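Local coordinates for L-lysine 6-oxidase (Marinomonas mediterranea, PDB 3WEU), which oxidises the epsilon-amino group of free L-lysine with a cysteine tryptophylquinone cofactor, releasing ammonium and antibacterial hydrogen peroxide, at residues A[2-14]-A[238-250]. Residues are numbered along the deposited sequence; the frame is centred on the assembly and turned at random. Where two conformers were deposited one is given.
Sequences ALSVHPSIGVARL and ETSTAWMVVGSPD
Arg13, in one of its two conformers, reaches past the end of strand 238-247 and meets the chain that follows it. Its CB lies 3.6 Å from Gly247 O, CG passes 3.8 Å from Ser248 O, and CD comes to 3.5 Å from Asp250 N. A bend at chi3 (101°) then turns the guanidinium so that NE donates to Ser248 O at 2.7 Å, in the guanidinium plane and with an N-H...O angle of 153°. NH2 adds a weak bond to the same carbonyl and a salt bridge to Glu452, while Asp250 CB covers one face of the group. Gly247, having no side chain, lets NH2 pass close by. Upstream, 9-13 and 238-247 run as neighbouring parallel strands of the mixed sheet in the N-terminal part of the chain, with strands 58-66 and 223-232 at their outer flanks. A ladder of backbone hydrogen bonds links them from Trp243 N to Ser8 O through to Leu14 N and Gly247 O. Met244, bent at chi2 (74°), lays SD over Gly10 and presses CE to 3.3 Å from Ala12 CB, a tight fit; Ile9 CG2 and Val245 CG2 pack side by side on the other face. Before the cis-Pro7 the strands separate; one water links Val5 N, Thr241 O and Ser240 OG, and another joins Leu3 N to Thr239 O. There Leu3 CD1 rests 3.6 Å from Glu238 CB, and Val5 CG1 meets Ala242 CB at 3.8 Å.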
ATOM      1  N   ALA A   2       5.414  53.215  28.212  1.00 39.99           N
ATOM      2  CA  ALA A   2       5.583  51.905  27.562  1.00 35.18           C
ATOM      3  C   ALA A   2       4.269  51.630  26.760  1.00 31.70           C
ATOM      4  O   ALA A   2       3.191  52.033  27.188  1.00 30.36           O
ATOM      5  CB  ALA A   2       5.833  50.858  28.613  1.00 40.14           C
ATOM      6  N   LEU A   3       4.360  51.010  25.586  1.00 26.36           N
ATOM      7  CA  LEU A   3       3.129  50.686  24.810  1.00 24.23           C
ATOM      8  C   LEU A   3       2.715  49.243  25.124  1.00 23.55           C
ATOM      9  O   LEU A   3       3.553  48.501  25.547  1.00 21.02           O
ATOM     10  CB  LEU A   3       3.481  50.711  23.387  1.00 24.70           C
ATOM     11  CG  LEU A   3       4.014  51.992  22.821  1.00 28.19           C
ATOM     12  CD1 LEU A   3       4.428  51.706  21.394  1.00 29.88           C
ATOM     13  CD2 LEU A   3       2.945  53.052  22.894  1.00 31.14           C
ATOM     14  N   SER A   4       1.484  48.806  24.849  1.00 20.94           N
ATOM     15  CA  SER A   4       1.220  47.370  24.915  1.00 21.71           C
ATOM     16  C   SER A   4       0.425  47.045  23.673  1.00 21.07           C
ATOM     17  O   SER A   4      -0.292  47.874  23.144  1.00 20.75           O
ATOM     18  CB  SER A   4       0.507  47.041  26.230  1.00 24.80           C
ATOM     19  OG  SER A   4      -0.722  47.636  26.113  1.00 27.22           O
ATOM     20  N   VAL A   5       0.650  45.861  23.152  1.00 20.17           N
ATOM     21  CA  VAL A   5      -0.087  45.348  22.005  1.00 21.39           C
ATOM     22  C   VAL A   5      -1.052  44.266  22.508  1.00 20.89           C
ATOM     23  O   VAL A   5      -0.718  43.466  23.395  1.00 19.36           O
ATOM     24  CB  VAL A   5       0.891  44.758  21.011  1.00 21.70           C
ATOM     25  CG1 VAL A   5       0.212  43.981  19.876  1.00 20.29           C
ATOM     26  CG2 VAL A   5       1.831  45.842  20.484  1.00 22.61           C
ATOM     27  N   HIS A   6      -2.264  44.326  22.016  1.00 17.64           N
ATOM     28  CA  HIS A   6      -3.249  43.290  22.313  1.00 18.73           C
ATOM     29  C   HIS A   6      -3.934  42.812  21.032  1.00 17.85           C
ATOM     30  O   HIS A   6      -4.222  43.625  20.124  1.00 20.41           O
ATOM     31  CB  HIS A   6      -4.271  43.769  23.301  1.00 18.53           C
ATOM     32  CG  HIS A   6      -3.688  44.151  24.616  1.00 20.32           C
ATOM     33  ND1 HIS A   6      -3.251  43.214  25.528  1.00 20.51           N
ATOM     34  CD2 HIS A   6      -3.473  45.371  25.188  1.00 24.87           C
ATOM     35  CE1 HIS A   6      -2.737  43.842  26.578  1.00 24.45           C
ATOM     36  NE2 HIS A   6      -2.883  45.149  26.401  1.00 24.85           N
ATOM     37  N   PRO A   7      -4.281  41.530  20.976  1.00 17.38           N
ATOM     38  CA  PRO A   7      -4.034  40.524  22.043  1.00 17.40           C
ATOM     39  C   PRO A   7      -2.516  40.169  22.183  1.00 18.91           C
ATOM     40  O   PRO A   7      -1.737  40.313  21.260  1.00 18.42           O
ATOM     41  CB  PRO A   7      -4.741  39.268  21.495  1.00 18.47           C
ATOM     42  CG  PRO A   7      -4.663  39.415  20.011  1.00 17.58           C
ATOM     43  CD  PRO A   7      -4.921  40.924  19.790  1.00 16.22           C
ATOM     44  N   SER A   8      -2.126  39.687  23.347  1.00 17.68           N
ATOM     45  CA  SER A   8      -0.747  39.178  23.545  1.00 18.15           C
ATOM     46  C   SER A   8      -0.424  37.949  22.682  1.00 17.32           C
ATOM     47  O   SER A   8       0.750  37.757  22.235  1.00 17.89           O
ATOM     48  CB  SER A   8      -0.542  38.909  25.042  1.00 19.48           C
ATOM     49  OG  SER A   8      -1.308  37.807  25.442  1.00 17.91           O
ATOM     50  N   ILE A   9      -1.414  37.096  22.426  1.00 15.16           N
ATOM     51  CA  ILE A   9      -1.241  35.984  21.564  1.00 14.75           C
ATOM     52  C   ILE A   9      -2.412  35.991  20.583  1.00 16.32           C
ATOM     53  O   ILE A   9      -3.505  35.644  20.941  1.00 14.10           O
ATOM     54  CB  ILE A   9      -1.162  34.634  22.316  1.00 15.17           C
ATOM     55  CG1 ILE A   9       0.021  34.594  23.304  1.00 17.43           C
ATOM     56  CG2 ILE A   9      -0.977  33.521  21.304  1.00 15.47           C
ATOM     57  CD1 ILE A   9       0.048  33.391  24.278  1.00 19.47           C
ATOM     58  N   GLY A  10      -2.164  36.386  19.340  1.00 16.59           N
ATOM     59  CA  GLY A  10      -3.237  36.424  18.351  1.00 17.57           C
ATOM     60  C   GLY A  10      -3.549  35.047  17.789  1.00 17.56           C
ATOM     61  O   GLY A  10      -2.717  34.144  17.823  1.00 15.15           O
ATOM     62  N   VAL A  11      -4.758  34.903  17.256  1.00 16.46           N
ATOM     63  CA  VAL A  11      -5.175  33.666  16.691  1.00 15.72           C
ATOM     64  C   VAL A  11      -5.850  33.878  15.382  1.00 16.15           C
ATOM     65  O   VAL A  11      -6.828  34.580  15.334  1.00 17.11           O
ATOM     66  CB  VAL A  11      -6.134  32.935  17.669  1.00 18.15           C
ATOM     67  CG1 VAL A  11      -6.728  31.676  17.013  1.00 20.26           C
ATOM     68  CG2 VAL A  11      -5.383  32.611  18.963  1.00 18.06           C
ATOM     69  N   ALA A  12      -5.336  33.263  14.332  1.00 14.52           N
ATOM     70  CA  ALA A  12      -5.950  33.273  13.026  1.00 16.04           C
ATOM     71  C   ALA A  12      -6.260  31.828  12.676  1.00 16.45           C
ATOM     72  O   ALA A  12      -5.681  30.878  13.271  1.00 14.99           O
ATOM     73  CB  ALA A  12      -4.995  33.847  11.989  1.00 18.51           C
ATOM     74  N   ARG A  13      -7.117  31.641  11.676  0.50 16.51           N
ATOM     75  CA  ARG A  13      -7.444  30.305  11.265  0.50 17.03           C
ATOM     76  C   ARG A  13      -7.410  30.143   9.773  0.50 16.46           C
ATOM     77  O   ARG A  13      -7.833  31.019   9.011  0.50 16.62           O
ATOM     78  CB  ARG A  13      -8.775  29.873  11.858  0.50 19.04           C
ATOM     79  CG  ARG A  13      -8.775  30.059  13.359  0.50 21.09           C
ATOM     80  CD  ARG A  13      -9.945  29.427  14.080  0.50 23.24           C
ATOM     81  NE  ARG A  13      -9.410  28.211  14.627  0.50 27.70           N
ATOM     82  CZ  ARG A  13      -8.978  28.041  15.869  0.50 28.22           C
ATOM     83  NH1 ARG A  13      -9.077  28.990  16.782  0.50 27.62           N
ATOM     84  NH2 ARG A  13      -8.459  26.875  16.177  0.50 28.42           N
ATOM     85  N   LEU A  14      -6.912  28.996   9.372  1.00 14.81           N
ATOM     86  CA  LEU A  14      -6.749  28.658   7.981  1.00 15.27           C
ATOM     87  C   LEU A  14      -8.053  28.733   7.206  1.00 16.81           C
ATOM     88  O   LEU A  14      -9.132  28.422   7.736  1.00 15.85           O
ATOM     89  CB  LEU A  14      -6.266  27.188   7.876  1.00 16.53           C
ATOM     90  CG  LEU A  14      -4.952  26.817   8.489  1.00 15.86           C
ATOM     91  CD1 LEU A  14      -4.739  25.334   8.262  1.00 17.16           C
ATOM     92  CD2 LEU A  14      -3.817  27.678   7.877  1.00 17.94           C
ATOM     93  N   GLU A 238       8.509  54.241  20.071  1.00 25.92           N
ATOM     94  CA  GLU A 238       8.435  53.129  21.039  1.00 23.38           C
ATOM     95  C   GLU A 238       8.061  51.865  20.341  1.00 24.47           C
ATOM     96  O   GLU A 238       7.392  51.884  19.293  1.00 20.14           O
ATOM     97  CB  GLU A 238       7.452  53.461  22.162  1.00 26.43           C
ATOM     98  CG  GLU A 238       7.952  54.568  23.041  1.00 28.68           C
ATOM     99  CD  GLU A 238       6.942  54.923  24.107  1.00 29.63           C
ATOM    100  OE1 GLU A 238       5.923  55.483  23.754  1.00 29.18           O
ATOM    101  OE2 GLU A 238       7.208  54.643  25.283  1.00 39.61           O
ATOM    102  N   THR A 239       8.494  50.746  20.924  1.00 22.17           N
ATOM    103  CA  THR A 239       8.292  49.450  20.333  1.00 26.74           C
ATOM    104  C   THR A 239       7.640  48.536  21.376  1.00 27.30           C
ATOM    105  O   THR A 239       7.937  48.634  22.574  1.00 26.87           O
ATOM    106  CB  THR A 239       9.633  48.870  19.889  1.00 29.40           C
ATOM    107  OG1 THR A 239      10.169  49.694  18.845  1.00 31.25           O
ATOM    108  CG2 THR A 239       9.468  47.450  19.372  1.00 29.40           C
ATOM    109  N   SER A 240       6.746  47.663  20.932  1.00 24.77           N
ATOM    110  CA  SER A 240       6.160  46.688  21.862  1.00 23.20           C
ATOM    111  C   SER A 240       5.853  45.434  21.040  1.00 21.18           C
ATOM    112  O   SER A 240       5.893  45.469  19.790  1.00 22.96           O
ATOM    113  CB  SER A 240       4.962  47.327  22.547  1.00 28.43           C
ATOM    114  OG  SER A 240       4.208  46.381  23.267  1.00 34.55           O
ATOM    115  N   THR A 241       5.646  44.297  21.705  1.00 18.97           N
ATOM    116  CA  THR A 241       5.654  43.007  21.000  1.00 19.73           C
ATOM    117  C   THR A 241       4.495  42.102  21.497  1.00 18.67           C
ATOM    118  O   THR A 241       3.933  42.337  22.609  1.00 19.83           O
ATOM    119  CB  THR A 241       6.945  42.228  21.208  1.00 21.05           C
ATOM    120  OG1 THR A 241       7.149  42.135  22.608  1.00 22.09           O
ATOM    121  CG2 THR A 241       8.143  42.907  20.524  1.00 22.73           C
ATOM    122  N   ALA A 242       4.207  41.082  20.683  1.00 16.76           N
ATOM    123  CA  ALA A 242       3.213  40.071  20.956  1.00 17.40           C
ATOM    124  C   ALA A 242       3.594  38.876  20.146  1.00 17.33           C
ATOM    125  O   ALA A 242       4.707  38.825  19.574  1.00 18.32           O
ATOM    126  CB  ALA A 242       1.804  40.600  20.564  1.00 18.38           C
ATOM    127  N   TRP A 243       2.717  37.877  20.130  1.00 16.29           N
ATOM    128  CA  TRP A 243       2.897  36.670  19.384  1.00 15.08           C
ATOM    129  C   TRP A 243       1.647  36.421  18.573  1.00 15.32           C
ATOM    130  O   TRP A 243       0.570  37.012  18.829  1.00 17.59           O
ATOM    131  CB  TRP A 243       3.205  35.490  20.317  1.00 17.83           C
ATOM    132  CG  TRP A 243       4.044  34.457  19.697  1.00 16.22           C
ATOM    133  CD1 TRP A 243       3.628  33.313  19.139  1.00 18.97           C
ATOM    134  CD2 TRP A 243       5.474  34.477  19.538  1.00 18.85           C
ATOM    135  NE1 TRP A 243       4.676  32.616  18.610  1.00 17.97           N
ATOM    136  CE2 TRP A 243       5.833  33.303  18.873  1.00 18.98           C
ATOM    137  CE3 TRP A 243       6.472  35.358  19.911  1.00 17.86           C
ATOM    138  CZ2 TRP A 243       7.168  32.971  18.583  1.00 17.69           C
ATOM    139  CZ3 TRP A 243       7.801  35.058  19.581  1.00 19.00           C
ATOM    140  CH2 TRP A 243       8.131  33.879  18.953  1.00 19.75           C
ATOM    141  N   MET A 244       1.783  35.534  17.609  1.00 16.58           N
ATOM    142  CA  MET A 244       0.718  35.194  16.716  1.00 17.84           C
ATOM    143  C   MET A 244       0.716  33.692  16.445  1.00 18.17           C
ATOM    144  O   MET A 244       1.760  33.116  16.119  1.00 15.55           O
ATOM    145  CB  MET A 244       0.904  35.974  15.396  1.00 17.01           C
ATOM    146  CG  MET A 244      -0.090  35.615  14.327  1.00 17.33           C
ATOM    147  SD  MET A 244      -1.662  36.316  14.756  1.00 18.76           S
ATOM    148  CE  MET A 244      -2.689  35.346  13.736  1.00 19.17           C
ATOM    149  N   VAL A 245      -0.468  33.079  16.467  1.00 15.64           N
ATOM    150  CA  VAL A 245      -0.584  31.670  16.165  1.00 15.41           C
ATOM    151  C   VAL A 245      -1.671  31.434  15.139  1.00 15.52           C
ATOM    152  O   VAL A 245      -2.753  31.987  15.233  1.00 16.54           O
ATOM    153  CB  VAL A 245      -0.920  30.905  17.457  1.00 16.09           C
ATOM    154  CG1 VAL A 245      -1.054  29.417  17.171  1.00 15.19           C
ATOM    155  CG2 VAL A 245       0.187  31.161  18.475  1.00 17.06           C
ATOM    156  N   VAL A 246      -1.402  30.564  14.193  1.00 15.51           N
ATOM    157  CA  VAL A 246      -2.377  30.150  13.204  1.00 17.15           C
ATOM    158  C   VAL A 246      -2.855  28.697  13.535  1.00 17.65           C
ATOM    159  O   VAL A 246      -2.027  27.801  13.797  1.00 18.23           O
ATOM    160  CB  VAL A 246      -1.849  30.179  11.793  1.00 16.81           C
ATOM    161  CG1 VAL A 246      -2.969  29.794  10.831  1.00 16.82           C
ATOM    162  CG2 VAL A 246      -1.347  31.550  11.450  1.00 19.03           C
ATOM    163  N   GLY A 247      -4.171  28.542  13.641  1.00 17.79           N
ATOM    164  CA  GLY A 247      -4.779  27.246  13.801  1.00 15.89           C
ATOM    165  C   GLY A 247      -5.595  26.812  12.625  1.00 16.94           C
ATOM    166  O   GLY A 247      -5.987  27.625  11.737  1.00 16.44           O
ATOM    167  N   SER A 248      -5.988  25.573  12.679  1.00 15.90           N
ATOM    168  CA  SER A 248      -6.918  25.022  11.697  1.00 15.89           C
ATOM    169  C   SER A 248      -8.325  25.563  12.031  1.00 15.62           C
ATOM    170  O   SER A 248      -8.503  26.258  13.040  1.00 16.06           O
ATOM    171  CB  SER A 248      -6.853  23.503  11.720  1.00 18.32           C
ATOM    172  OG  SER A 248      -7.179  22.968  12.991  1.00 17.77           O
ATOM    173  N   PRO A 249      -9.309  25.392  11.136  1.00 14.60           N
ATOM    174  CA  PRO A 249     -10.564  26.080  11.409  1.00 14.69           C
ATOM    175  C   PRO A 249     -11.248  25.706  12.737  1.00 13.91           C
ATOM    176  O   PRO A 249     -11.091  24.575  13.221  1.00 14.94           O
ATOM    177  CB  PRO A 249     -11.432  25.706  10.245  1.00 15.20           C
ATOM    178  CG  PRO A 249     -10.461  25.375   9.119  1.00 15.75           C
ATOM    179  CD  PRO A 249      -9.352  24.669   9.876  1.00 15.60           C
ATOM    180  N   ASP A 250     -11.958  26.681  13.303  1.00 14.86           N
ATOM    181  CA  ASP A 250     -12.820  26.435  14.468  1.00 14.92           C
ATOM    182  C   ASP A 250     -14.180  26.059  13.905  1.00 15.02           C
ATOM    183  O   ASP A 250     -14.997  26.976  13.481  1.00 14.55           O
ATOM    184  CB  ASP A 250     -12.903  27.664  15.364  1.00 14.91           C
ATOM    185  CG  ASP A 250     -13.688  27.426  16.655  1.00 14.50           C
ATOM    186  OD1 ASP A 250     -14.361  26.360  16.786  1.00 14.51           O
ATOM    187  OD2 ASP A 250     -13.616  28.323  17.530  1.00 15.06           O
TER
HETATM  188  O   HOH W   1       4.755  54.947  26.661  1.00 41.50           O
HETATM  189  O   HOH W   2       6.881  50.421  24.648  1.00 27.98           O
HETATM  190  O   HOH W   3       2.878  44.360  24.230  1.00 25.90           O